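Local coordinates for protein Rna-directed RNA polymerase (Infectious pancreatic necrosis virus, PDB 3ZED) that probably acts as the viral RNA-dependent RNA polymerase, extending RNA chains from ribonucleoside triphosphates, and is thought to occur both free and covalently linked to genomic RNA, at residues Phe35-Asp40 with Val312-Lys317; Ser165-Arg170 with Leu302-Glu307; Gly275-Ser280 with Ala285-Thr290; Thr439-Ala444 with Asp730-Leu735. All coordinates share one frame; numbering follows the deposited sequence.

Contacts 1 and 2 form one neighbourhood and contacts 3 and 4 another, their centres 11 Å and 14 Å apart. Asp40 OD1 of contact 1 lies 2.6 Å from Ser165 OG of contact 2, a probable hydrogen bond. Strand 299-310 supplies contact 2 and runs into the loop of contact 1. Contact 1, partly buried, lies farther from the chain centre than buried contact 2 (about 27 against 17 Å); it combines an aromatic pair with water bridges, whereas contact 2 depends on a glutamine amide. Contact 3, close apolar helix packing, is the most peripheral, though its touching residues are largely buried; buried contact 4 lays an arginine on a helix. Both border helix 740-752.

Contact 1. Residues Phe35-Asp40 with Val312-Lys317; sequences FRPAKD and VDWDKK
Phe35 and Pro37 pack against Trp314 in a loop-to-loop contact, partly buried, that joins the chain ahead of helix 45-54 to the turn linking strands 299-310 and 320-323. The two loops make no direct hydrogen bond with each other. Their apolar half is a T-shaped (edge-to-face) pair: the Phe35 ring turns its edge to the five-membered ring of Trp314, with planes at 75° and centroids 5.2 Å apart. Phe35 CE2 does the touching, 3.7 Å from Trp314 CD2, over one indole face and displaced toward the rim. Both aromatic groups swing CG opposite the backbone N (chi1 170° for Phe35, -170° for Trp314), which carries each ring across to the facing loop. Pro37 adds a second apolar touch, its CB 3.5 Å from Trp314 NE1, while its own N lies over the centre of the Phe35 ring.

The polar half runs through two waters between Ala38 and Asp315. One water donates to both Ala38 O and Asp315 OD1, the latter at 2.7 Å. The other accepts from Ala38 N at 2.8 Å and donates to Asp315 OD2 at 3.0 Å. Each carboxylate oxygen of Asp315 therefore has its own bridge, and OD1 is also bonded to Ser163 OG. Asp40 OD2 stands 4.6 Å from Asp315 OD1, so the two acids would be expected to disfavour each other's negative charge somewhat. The chemistry implies a seam whose indole side is fixed by direct packing and whose acidic side is joined to the other loop through water.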
loop_
_atom_site.group_PDB
_atom_site.type_symbol
_atom_site.label_atom_id
_atom_site.label_comp_id
_atom_site.label_asym_id
_atom_site.label_seq_id
_atom_site.Cartn_x
_atom_site.Cartn_y
_atom_site.Cartn_z
ATOM N N PHE B 35 -0.258 19.450 -23.835
ATOM C CA PHE B 35 1.080 19.535 -23.304
ATOM C C PHE B 35 1.960 18.588 -24.086
ATOM O O PHE B 35 1.593 17.424 -24.282
ATOM C CB PHE B 35 1.079 19.201 -21.800
ATOM C CG PHE B 35 2.443 19.026 -21.177
ATOM C CD1 PHE B 35 3.364 20.077 -21.160
ATOM C CD2 PHE B 35 2.798 17.825 -20.581
ATOM C CE1 PHE B 35 4.615 19.917 -20.558
ATOM C CE2 PHE B 35 4.047 17.665 -19.971
ATOM C CZ PHE B 35 4.946 18.707 -19.961
ATOM N N ARG B 36 3.098 19.106 -24.574
ATOM C CA ARG B 36 4.100 18.314 -25.274
ATOM C C ARG B 36 5.336 18.285 -24.392
ATOM O O ARG B 36 6.021 19.311 -24.290
ATOM C CB ARG B 36 4.404 18.866 -26.680
ATOM C CG ARG B 36 5.387 17.997 -27.488
ATOM C CD ARG B 36 5.444 18.351 -28.970
ATOM N NE ARG B 36 4.251 17.975 -29.746
ATOM C CZ ARG B 36 4.040 16.794 -30.329
ATOM N NH1 ARG B 36 4.922 15.812 -30.199
ATOM N NH2 ARG B 36 2.931 16.578 -31.020
ATOM N N PRO B 37 5.617 17.154 -23.705
ATOM C CA PRO B 37 6.816 17.105 -22.853
ATOM C C PRO B 37 8.081 17.444 -23.649
ATOM O O PRO B 37 8.158 17.131 -24.830
ATOM C CB PRO B 37 6.836 15.658 -22.346
ATOM C CG PRO B 37 5.418 15.198 -22.460
ATOM C CD PRO B 37 4.898 15.860 -23.697
ATOM N N ALA B 38 9.026 18.150 -23.018
ATOM C CA ALA B 38 10.289 18.535 -23.639
ATOM C C ALA B 38 11.153 17.298 -23.883
ATOM O O ALA B 38 10.924 16.259 -23.252
ATOM C CB ALA B 38 11.033 19.520 -22.734
ATOM N N LYS B 39 12.143 17.409 -24.774
ATOM C CA LYS B 39 13.100 16.333 -25.017
ATOM C C LYS B 39 13.802 16.054 -23.682
ATOM O O LYS B 39 14.034 16.996 -22.905
ATOM C CB LYS B 39 14.098 16.700 -26.129
ATOM C CG LYS B 39 13.462 16.858 -27.514
ATOM C CD LYS B 39 14.418 17.527 -28.506
ATOM C CE LYS B 39 13.749 17.989 -29.784
ATOM N NZ LYS B 39 13.574 16.881 -30.763
ATOM N N ASP B 40 14.016 14.772 -23.359
ATOM C CA ASP B 40 14.604 14.395 -22.080
ATOM C C ASP B 40 16.112 14.200 -22.232
ATOM O O ASP B 40 16.520 13.185 -22.807
ATOM C CB ASP B 40 13.930 13.124 -21.544
ATOM C CG ASP B 40 14.211 12.821 -20.088
ATOM O OD1 ASP B 40 15.224 13.328 -19.552
ATOM O OD2 ASP B 40 13.430 12.069 -19.486
ATOM N N VAL B 312 4.598 21.891 -15.324
ATOM C CA VAL B 312 5.797 22.675 -15.012
ATOM C C VAL B 312 6.874 21.793 -14.302
ATOM O O VAL B 312 8.060 22.043 -14.499
ATOM C CB VAL B 312 5.408 23.963 -14.218
ATOM C CG1 VAL B 312 6.513 24.443 -13.288
ATOM C CG2 VAL B 312 5.018 25.083 -15.185
ATOM N N ASP B 313 6.470 20.742 -13.568
ATOM C CA ASP B 313 7.406 19.850 -12.863
ATOM C C ASP B 313 7.455 18.449 -13.469
ATOM O O ASP B 313 7.931 17.527 -12.801
ATOM C CB ASP B 313 7.060 19.747 -11.363
ATOM C CG ASP B 313 6.958 21.081 -10.639
ATOM O OD1 ASP B 313 7.810 21.965 -10.894
ATOM O OD2 ASP B 313 6.014 21.246 -9.831
ATOM N N TRP B 314 7.025 18.288 -14.748
ATOM C CA TRP B 314 7.047 16.997 -15.456
ATOM C C TRP B 314 8.408 16.299 -15.384
ATOM O O TRP B 314 8.460 15.085 -15.170
ATOM C CB TRP B 314 6.679 17.210 -16.924
ATOM C CG TRP B 314 6.443 15.942 -17.692
ATOM C CD1 TRP B 314 7.251 15.405 -18.649
ATOM C CD2 TRP B 314 5.285 15.098 -17.620
ATOM N NE1 TRP B 314 6.688 14.260 -19.157
ATOM C CE2 TRP B 314 5.467 14.056 -18.562
ATOM C CE3 TRP B 314 4.121 15.102 -16.831
ATOM C CZ2 TRP B 314 4.514 13.043 -18.762
ATOM C CZ3 TRP B 314 3.192 14.082 -17.008
ATOM C CH2 TRP B 314 3.392 13.065 -17.961
ATOM N N ASP B 315 9.504 17.057 -15.588
ATOM C CA ASP B 315 10.863 16.511 -15.566
ATOM C C ASP B 315 11.539 16.659 -14.184
ATOM O O ASP B 315 12.720 16.338 -14.045
ATOM C CB ASP B 315 11.717 17.172 -16.670
ATOM C CG ASP B 315 11.191 16.923 -18.077
ATOM O OD1 ASP B 315 10.892 15.752 -18.403
ATOM O OD2 ASP B 315 11.076 17.899 -18.852
ATOM N N LYS B 316 10.797 17.113 -13.171
ATOM C CA LYS B 316 11.333 17.317 -11.818
ATOM C C LYS B 316 10.835 16.251 -10.855
ATOM O O LYS B 316 11.483 16.014 -9.834
ATOM C CB LYS B 316 10.948 18.712 -11.274
ATOM C CG LYS B 316 11.577 19.881 -12.017
ATOM C CD LYS B 316 10.965 21.205 -11.575
ATOM C CE LYS B 316 11.071 22.286 -12.635
ATOM N NZ LYS B 316 10.250 23.475 -12.295
ATOM N N LYS B 317 9.667 15.638 -11.149
ATOM C CA LYS B 317 9.080 14.659 -10.252
ATOM C C LYS B 317 8.161 13.649 -10.958
ATOM O O LYS B 317 7.086 13.996 -11.440
ATOM C CB LYS B 317 8.297 15.382 -9.133
ATOM C CG LYS B 317 7.630 14.477 -8.113
ATOM C CD LYS B 317 6.504 15.228 -7.403
ATOM C CE LYS B 317 5.569 14.310 -6.656
ATOM N NZ LYS B 317 4.460 15.060 -6.010
HETATM O O HOH W 1 10.552 14.692 -20.889
HETATM O O HOH W 2 8.599 18.741 -20.334
#

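Contact 2. Residues Ser165-Arg170 with Leu302-Glu307; sequences SGQLNR and LFPKGE
The flat group at the centre is the Gln167 side-chain amide, lying between Pro304 and Leu302. Pro304 CB sits over one face, 3.6 Å from Gln167 CD and almost straight above it. On the other side of the amide plane Leu302 CD2 approaches the nitrogen end, 4.0 Å from Gln167 NE2. At the edge, Gln167 NE2 donates to Leu302 O across 3.0 Å, with an N-H...O angle of 154° and the acceptor close to the amide plane. Seen from the carbonyl the geometry differs: the donor stands well above the Leu302 carbonyl plane, 61° out of it, and uses no lone-pair direction.

Gln167 reaches the strand with CG beside the backbone N and the chain extended beyond it. Both ends of the amide have further partners, since His110 NE2 is bonded to OE1 and Asn320 OD1 accepts from NE2. NE2 thus gives to two acceptors, and together these bonds fix the rotation of a buried amide. Leu459 of strand 456-459 touches the side chains of both Gln167 and Leu302.

Helix 165-170 crosses strand 302-304 at a steep angle, 124° between their N-to-C directions, with the short axes 9.7 Å apart at closest approach, a spacing usual for a helix lying on a sheet. The strand belongs to 299-310, which pairs with 157-160, 320-323 and 456-459, making this a helix packed across the mixed sheet of the palm family region, with the Gln167 amide as its polar link.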
loop_
_atom_site.group_PDB
_atom_site.type_symbol
_atom_site.label_atom_id
_atom_site.label_comp_id
_atom_site.label_asym_id
_atom_site.label_seq_id
_atom_site.Cartn_x
_atom_site.Cartn_y
_atom_site.Cartn_z
ATOM N N SER B 165 14.055 11.964 -16.402
ATOM C CA SER B 165 14.511 13.077 -15.562
ATOM C C SER B 165 13.645 13.169 -14.289
ATOM O O SER B 165 14.180 13.312 -13.183
ATOM C CB SER B 165 14.474 14.392 -16.334
ATOM O OG SER B 165 15.560 14.508 -17.239
ATOM N N GLY B 166 12.316 13.086 -14.474
ATOM C CA GLY B 166 11.349 13.083 -13.380
ATOM C C GLY B 166 11.661 11.984 -12.374
ATOM O O GLY B 166 11.800 12.276 -11.179
ATOM N N GLN B 167 11.880 10.718 -12.876
ATOM C CA GLN B 167 12.219 9.534 -12.073
ATOM C C GLN B 167 13.549 9.704 -11.338
ATOM O O GLN B 167 13.640 9.374 -10.158
ATOM C CB GLN B 167 12.286 8.260 -12.950
ATOM C CG GLN B 167 10.939 7.768 -13.464
ATOM C CD GLN B 167 11.064 6.380 -14.022
ATOM O OE1 GLN B 167 11.383 6.189 -15.191
ATOM N NE2 GLN B 167 10.856 5.375 -13.187
ATOM N N LEU B 168 14.577 10.219 -12.039
ATOM C CA LEU B 168 15.926 10.418 -11.496
ATOM C C LEU B 168 15.937 11.504 -10.403
ATOM O O LEU B 168 16.544 11.290 -9.350
ATOM C CB LEU B 168 16.917 10.740 -12.625
ATOM C CG LEU B 168 17.198 9.574 -13.598
ATOM C CD1 LEU B 168 17.881 10.058 -14.864
ATOM C CD2 LEU B 168 18.017 8.481 -12.944
ATOM N N ASN B 169 15.234 12.627 -10.634
ATOM C CA ASN B 169 15.099 13.710 -9.660
ATOM C C ASN B 169 14.324 13.240 -8.428
ATOM O O ASN B 169 14.640 13.654 -7.313
ATOM C CB ASN B 169 14.413 14.925 -10.276
ATOM C CG ASN B 169 15.366 15.766 -11.066
ATOM O OD1 ASN B 169 16.243 16.429 -10.514
ATOM N ND2 ASN B 169 15.229 15.733 -12.377
ATOM N N ARG B 170 13.331 12.349 -8.631
ATOM C CA ARG B 170 12.557 11.737 -7.549
ATOM C C ARG B 170 13.477 10.915 -6.642
ATOM O O ARG B 170 13.359 11.004 -5.415
ATOM C CB ARG B 170 11.428 10.860 -8.109
ATOM C CG ARG B 170 10.601 10.144 -7.058
ATOM C CD ARG B 170 9.776 11.097 -6.223
ATOM N NE ARG B 170 8.898 10.375 -5.301
ATOM C CZ ARG B 170 8.040 10.963 -4.477
ATOM N NH1 ARG B 170 7.944 12.286 -4.441
ATOM N NH2 ARG B 170 7.285 10.235 -3.667
ATOM N N LEU B 302 12.393 -0.038 -11.552
ATOM C CA LEU B 302 11.912 1.302 -11.210
ATOM C C LEU B 302 10.853 1.758 -12.219
ATOM O O LEU B 302 11.157 2.384 -13.235
ATOM C CB LEU B 302 13.061 2.302 -11.098
ATOM C CG LEU B 302 12.759 3.519 -10.241
ATOM C CD1 LEU B 302 12.746 3.156 -8.755
ATOM C CD2 LEU B 302 13.756 4.643 -10.539
ATOM N N PHE B 303 9.601 1.402 -11.924
ATOM C CA PHE B 303 8.440 1.675 -12.748
ATOM C C PHE B 303 7.950 3.119 -12.566
ATOM O O PHE B 303 7.714 3.533 -11.431
ATOM C CB PHE B 303 7.332 0.664 -12.376
ATOM C CG PHE B 303 6.140 0.627 -13.293
ATOM C CD1 PHE B 303 5.036 1.445 -13.063
ATOM C CD2 PHE B 303 6.079 -0.288 -14.340
ATOM C CE1 PHE B 303 3.921 1.406 -13.912
ATOM C CE2 PHE B 303 4.962 -0.337 -15.179
ATOM C CZ PHE B 303 3.892 0.510 -14.960
ATOM N N PRO B 304 7.759 3.903 -13.659
ATOM C CA PRO B 304 7.221 5.278 -13.492
ATOM C C PRO B 304 5.718 5.228 -13.215
ATOM O O PRO B 304 4.969 4.624 -13.986
ATOM C CB PRO B 304 7.545 5.947 -14.830
ATOM C CG PRO B 304 7.565 4.826 -15.826
ATOM C CD PRO B 304 7.988 3.576 -15.087
ATOM N N LYS B 305 5.275 5.797 -12.092
ATOM C CA LYS B 305 3.856 5.742 -11.718
ATOM C C LYS B 305 3.000 6.711 -12.564
ATOM O O LYS B 305 3.365 7.882 -12.717
ATOM C CB LYS B 305 3.700 6.073 -10.222
ATOM C CG LYS B 305 2.354 5.717 -9.636
ATOM C CD LYS B 305 2.355 5.893 -8.123
ATOM C CE LYS B 305 1.116 5.293 -7.490
ATOM N NZ LYS B 305 -0.079 6.146 -7.711
ATOM N N GLY B 306 1.877 6.206 -13.086
ATOM C CA GLY B 306 0.905 6.999 -13.838
ATOM C C GLY B 306 0.130 7.872 -12.872
ATOM O O GLY B 306 -0.489 7.363 -11.940
ATOM N N GLU B 307 0.237 9.190 -13.019
ATOM C CA GLU B 307 -0.419 10.152 -12.129
ATOM C C GLU B 307 -0.728 11.455 -12.830
ATOM O O GLU B 307 -0.246 11.687 -13.937
ATOM C CB GLU B 307 0.492 10.449 -10.929
ATOM C CG GLU B 307 0.065 9.674 -9.710
ATOM C CD GLU B 307 1.052 9.667 -8.573
ATOM O OE1 GLU B 307 1.999 10.487 -8.587
ATOM O OE2 GLU B 307 0.852 8.852 -7.646
#

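Contact 3. Residues Gly275-Ser280 with Ala285-Thr290; sequences GRAATS and AGVKKT
Val287 meets Ala277 and Ala278 with one of its two methyls. Its CB forks so that CG2 lies beside the backbone N and CG1 opposite it (chi1 164°). CG2 takes the branch facing the neighbouring helix: it lies 3.8 Å from Ala278 N and 4.1 Å from the CB of both Ala277 and Ala278.

Next to this methyl, Ala277 CB rests on the Gly286 backbone, 3.4 Å from Gly286 C. Because Gly286 has no side chain, the backbones come close, the CA atoms of Ala277 and Gly286 approaching to 4.6 Å. Thr290 OG1 borders the same alanine, 4.0 Å from Ala277 CB. The carbonyl of Gly286 is held from both faces of its plane, by Thr290 N and by Thr290 OG1, the latter at 3.2 Å. Within 275-280, Ser280 OG donates to Ala277 O at 2.6 Å, and Ser280 N gives to the same oxygen.

The result is a helical hairpin: helices 260-278 and 283-293, joined by a short loop, pack through small residues. Val287 also touches Leu274 and Thr290 touches Phe270, both on helix 260-278, while Leu740 of helix 740-752 packs on Ala278 and Val287.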
loop_
_atom_site.group_PDB
_atom_site.type_symbol
_atom_site.label_atom_id
_atom_site.label_comp_id
_atom_site.label_asym_id
_atom_site.label_seq_id
_atom_site.Cartn_x
_atom_site.Cartn_y
_atom_site.Cartn_z
ATOM N N GLY B 275 16.897 -22.078 4.334
ATOM C CA GLY B 275 16.659 -22.948 5.475
ATOM C C GLY B 275 17.745 -23.973 5.702
ATOM O O GLY B 275 18.132 -24.216 6.848
ATOM N N ARG B 276 18.264 -24.554 4.599
ATOM C CA ARG B 276 19.336 -25.543 4.638
ATOM C C ARG B 276 20.650 -24.893 5.040
ATOM O O ARG B 276 21.332 -25.415 5.921
ATOM C CB ARG B 276 19.481 -26.242 3.279
ATOM C CG ARG B 276 18.814 -27.600 3.227
ATOM C CD ARG B 276 17.833 -27.706 2.086
ATOM N NE ARG B 276 18.483 -27.887 0.785
ATOM C CZ ARG B 276 18.142 -28.824 -0.097
ATOM N NH1 ARG B 276 17.164 -29.683 0.176
ATOM N NH2 ARG B 276 18.785 -28.920 -1.254
ATOM N N ALA B 277 20.993 -23.752 4.404
ATOM C CA ALA B 277 22.220 -22.994 4.657
ATOM C C ALA B 277 22.331 -22.536 6.111
ATOM O O ALA B 277 23.418 -22.598 6.674
ATOM C CB ALA B 277 22.285 -21.793 3.734
ATOM N N ALA B 278 21.201 -22.121 6.727
ATOM C CA ALA B 278 21.130 -21.653 8.118
ATOM C C ALA B 278 21.405 -22.787 9.133
ATOM O O ALA B 278 21.844 -22.513 10.250
ATOM C CB ALA B 278 19.771 -21.023 8.388
ATOM N N THR B 279 21.174 -24.049 8.743
ATOM C CA THR B 279 21.407 -25.195 9.630
ATOM C C THR B 279 22.590 -26.062 9.113
ATOM O O THR B 279 22.691 -27.242 9.448
ATOM C CB THR B 279 20.111 -26.000 9.833
ATOM O OG1 THR B 279 19.612 -26.411 8.563
ATOM C CG2 THR B 279 19.043 -25.211 10.586
ATOM N N SER B 280 23.498 -25.447 8.328
ATOM C CA SER B 280 24.690 -26.083 7.764
ATOM C C SER B 280 25.892 -25.911 8.715
ATOM O O SER B 280 25.767 -25.251 9.749
ATOM C CB SER B 280 25.000 -25.511 6.377
ATOM O OG SER B 280 25.427 -24.158 6.407
ATOM N N ALA B 285 28.716 -18.470 5.679
ATOM C CA ALA B 285 29.103 -18.628 4.273
ATOM C C ALA B 285 27.926 -19.131 3.432
ATOM O O ALA B 285 27.744 -18.672 2.310
ATOM C CB ALA B 285 30.281 -19.582 4.144
ATOM N N GLY B 286 27.144 -20.054 3.998
ATOM C CA GLY B 286 25.990 -20.669 3.359
ATOM C C GLY B 286 24.872 -19.696 3.078
ATOM O O GLY B 286 24.390 -19.635 1.943
ATOM N N VAL B 287 24.440 -18.938 4.109
ATOM C CA VAL B 287 23.348 -17.953 3.998
ATOM C C VAL B 287 23.774 -16.829 3.041
ATOM O O VAL B 287 22.994 -16.474 2.150
ATOM C CB VAL B 287 22.894 -17.427 5.390
ATOM C CG1 VAL B 287 22.064 -16.150 5.288
ATOM C CG2 VAL B 287 22.122 -18.504 6.151
ATOM N N LYS B 288 25.023 -16.341 3.174
ATOM C CA LYS B 288 25.577 -15.287 2.325
ATOM C C LYS B 288 25.641 -15.708 0.841
ATOM O O LYS B 288 25.346 -14.873 -0.028
ATOM C CB LYS B 288 26.953 -14.832 2.819
ATOM C CG LYS B 288 26.862 -13.763 3.901
ATOM C CD LYS B 288 28.226 -13.202 4.277
ATOM C CE LYS B 288 28.143 -12.055 5.259
ATOM N NZ LYS B 288 28.125 -10.733 4.575
ATOM N N LYS B 289 25.988 -16.995 0.565
ATOM C CA LYS B 289 26.059 -17.574 -0.787
ATOM C C LYS B 289 24.669 -17.594 -1.429
ATOM O O LYS B 289 24.534 -17.142 -2.565
ATOM C CB LYS B 289 26.673 -18.993 -0.773
ATOM C CG LYS B 289 27.003 -19.525 -2.169
ATOM C CD LYS B 289 27.195 -21.038 -2.199
ATOM C CE LYS B 289 26.359 -21.738 -3.254
ATOM N NZ LYS B 289 26.764 -21.367 -4.636
ATOM N N THR B 290 23.644 -18.094 -0.699
ATOM C CA THR B 290 22.249 -18.141 -1.160
ATOM C C THR B 290 21.743 -16.722 -1.499
ATOM O O THR B 290 21.179 -16.525 -2.568
ATOM C CB THR B 290 21.363 -18.810 -0.092
ATOM O OG1 THR B 290 21.815 -20.151 0.096
ATOM C CG2 THR B 290 19.866 -18.800 -0.457
#

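Contact 4. Residues Thr439-Ala444 with Asp730-Leu735; sequences TWATFA and DQRTKL
Arg732 lays its guanidinium group against Ala441 and Thr442, the three residues that share the buried surface. Ala441 CB sits over one face of the flat group, offset toward the rim, with Arg732 NE as the nearest atom at 3.6 Å. The aliphatic part takes part too, since Arg732 CD approaches Ala441 O to 3.6 Å. The arginine side chain runs out stretched through CG (chi1 -174°, chi2 172°) and then bends at chi3, -79°, which turns the head group flat across the alanine methyl.

Thr442 meets the same group from another direction, its side chain crossing that of Arg732 at about a right angle. Thr442 OG1 is 3.1 Å from Arg732 NH1, approaching obliquely to the guanidinium plane. This hydroxyl is hydrogen-bonded to Pro438 O, one turn back along its own helix, and NH1 is bonded to Asn446 OD1. A water in the guanidinium plane accepts from Arg732 NH2 at 3.1 Å and donates weakly to Thr442 OG1 at 3.4 Å, linking the two side chains indirectly. Asn446 OD1 and the water, both neutral, accept from a charged group that has a methyl over one of its faces; they would be expected to ease the cost of burying it.

In the fold, helix 438-452 of the catalytic region meets the C-terminal part of helix 724-732 from the C-terminal region here. Leu740 of helix 740-752 touches both Thr442 and Arg732, and Gln743 flanks Arg732. Helices 260-278 and 326-340 pack against helix 438-452 through Trp440 and Phe443.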
loop_
_atom_site.group_PDB
_atom_site.type_symbol
_atom_site.label_atom_id
_atom_site.label_comp_id
_atom_site.label_asym_id
_atom_site.label_seq_id
_atom_site.Cartn_x
_atom_site.Cartn_y
_atom_site.Cartn_z
ATOM N N THR B 439 13.258 -21.833 9.681
ATOM C CA THR B 439 13.507 -21.332 8.315
ATOM C C THR B 439 12.684 -20.070 8.026
ATOM O O THR B 439 13.238 -19.090 7.516
ATOM C CB THR B 439 13.214 -22.429 7.287
ATOM O OG1 THR B 439 14.142 -23.483 7.504
ATOM C CG2 THR B 439 13.304 -21.941 5.830
ATOM N N TRP B 440 11.387 -20.089 8.375
ATOM C CA TRP B 440 10.525 -18.939 8.118
ATOM C C TRP B 440 10.808 -17.779 9.087
ATOM O O TRP B 440 10.670 -16.625 8.681
ATOM C CB TRP B 440 9.055 -19.334 8.108
ATOM C CG TRP B 440 8.626 -19.780 6.744
ATOM C CD1 TRP B 440 8.651 -21.053 6.246
ATOM C CD2 TRP B 440 8.219 -18.932 5.662
ATOM N NE1 TRP B 440 8.204 -21.059 4.944
ATOM C CE2 TRP B 440 7.931 -19.769 4.559
ATOM C CE3 TRP B 440 8.044 -17.543 5.524
ATOM C CZ2 TRP B 440 7.515 -19.259 3.324
ATOM C CZ3 TRP B 440 7.585 -17.045 4.316
ATOM C CH2 TRP B 440 7.331 -17.896 3.230
ATOM N N ALA B 441 11.274 -18.070 10.321
ATOM C CA ALA B 441 11.700 -17.035 11.285
ATOM C C ALA B 441 12.961 -16.339 10.744
ATOM O O ALA B 441 13.079 -15.130 10.883
ATOM C CB ALA B 441 11.987 -17.658 12.654
ATOM N N THR B 442 13.853 -17.092 10.058
ATOM C CA THR B 442 15.081 -16.574 9.441
ATOM C C THR B 442 14.725 -15.665 8.266
ATOM O O THR B 442 15.263 -14.562 8.164
ATOM C CB THR B 442 15.990 -17.737 8.996
ATOM O OG1 THR B 442 16.238 -18.559 10.132
ATOM C CG2 THR B 442 17.324 -17.260 8.399
ATOM N N PHE B 443 13.821 -16.129 7.378
ATOM C CA PHE B 443 13.412 -15.315 6.248
ATOM C C PHE B 443 12.785 -14.036 6.735
ATOM O O PHE B 443 13.241 -12.966 6.339
ATOM C CB PHE B 443 12.444 -16.062 5.314
ATOM C CG PHE B 443 11.874 -15.166 4.236
ATOM C CD1 PHE B 443 12.691 -14.657 3.223
ATOM C CD2 PHE B 443 10.544 -14.754 4.283
ATOM C CE1 PHE B 443 12.179 -13.780 2.253
ATOM C CE2 PHE B 443 10.031 -13.865 3.321
ATOM C CZ PHE B 443 10.851 -13.384 2.311
ATOM N N ALA B 444 11.781 -14.133 7.627
ATOM C CA ALA B 444 11.026 -12.968 8.099
ATOM C C ALA B 444 11.859 -11.977 8.902
ATOM O O ALA B 444 11.782 -10.777 8.629
ATOM C CB ALA B 444 9.826 -13.419 8.921
ATOM N N ASP B 730 12.987 -11.802 19.441
ATOM C CA ASP B 730 13.655 -10.527 19.702
ATOM C C ASP B 730 15.195 -10.704 19.681
ATOM O O ASP B 730 15.889 -9.867 19.114
ATOM C CB ASP B 730 13.197 -9.942 21.047
ATOM C CG ASP B 730 13.649 -8.513 21.275
ATOM O OD1 ASP B 730 13.553 -7.699 20.320
ATOM O OD2 ASP B 730 14.070 -8.199 22.413
ATOM N N GLN B 731 15.713 -11.809 20.258
ATOM C CA GLN B 731 17.153 -12.124 20.294
ATOM C C GLN B 731 17.689 -12.308 18.862
ATOM O O GLN B 731 18.797 -11.838 18.545
ATOM C CB GLN B 731 17.413 -13.380 21.144
ATOM C CG GLN B 731 17.203 -13.169 22.643
ATOM C CD GLN B 731 17.225 -14.454 23.455
ATOM O OE1 GLN B 731 17.610 -15.523 22.981
ATOM N NE2 GLN B 731 16.816 -14.382 24.713
ATOM N N ARG B 732 16.846 -12.935 17.990
ATOM C CA ARG B 732 17.083 -13.203 16.570
ATOM C C ARG B 732 17.420 -11.902 15.783
ATOM O O ARG B 732 18.193 -11.953 14.823
ATOM C CB ARG B 732 15.836 -13.899 15.978
ATOM C CG ARG B 732 15.965 -14.376 14.541
ATOM C CD ARG B 732 14.773 -15.219 14.101
ATOM N NE ARG B 732 14.833 -16.601 14.591
ATOM C CZ ARG B 732 15.547 -17.572 14.029
ATOM N NH1 ARG B 732 16.343 -17.310 12.994
ATOM N NH2 ARG B 732 15.493 -18.804 14.511
ATOM N N THR B 733 16.892 -10.746 16.227
ATOM C CA THR B 733 17.135 -9.442 15.584
ATOM C C THR B 733 18.495 -8.862 15.960
ATOM O O THR B 733 18.952 -7.941 15.288
ATOM C CB THR B 733 16.009 -8.417 15.902
ATOM O OG1 THR B 733 16.107 -7.974 17.257
ATOM C CG2 THR B 733 14.615 -8.953 15.607
ATOM N N LYS B 734 19.136 -9.404 17.006
ATOM C CA LYS B 734 20.409 -8.927 17.548
ATOM C C LYS B 734 21.598 -9.847 17.245
ATOM O O LYS B 734 22.726 -9.360 17.200
ATOM C CB LYS B 734 20.294 -8.744 19.073
ATOM C CG LYS B 734 19.299 -7.653 19.491
ATOM C CD LYS B 734 18.639 -7.995 20.816
ATOM C CE LYS B 734 17.723 -6.909 21.299
ATOM N NZ LYS B 734 17.064 -7.291 22.573
ATOM N N LEU B 735 21.380 -11.155 17.054
ATOM C CA LEU B 735 22.482 -12.106 16.829
ATOM C C LEU B 735 22.910 -12.216 15.359
ATOM O O LEU B 735 22.064 -12.185 14.469
ATOM C CB LEU B 735 22.086 -13.483 17.347
ATOM C CG LEU B 735 22.040 -13.653 18.867
ATOM C CD1 LEU B 735 21.029 -14.726 19.258
ATOM C CD2 LEU B 735 23.419 -14.000 19.425
HETATM O O HOH W 3 17.552 -20.344 12.726
#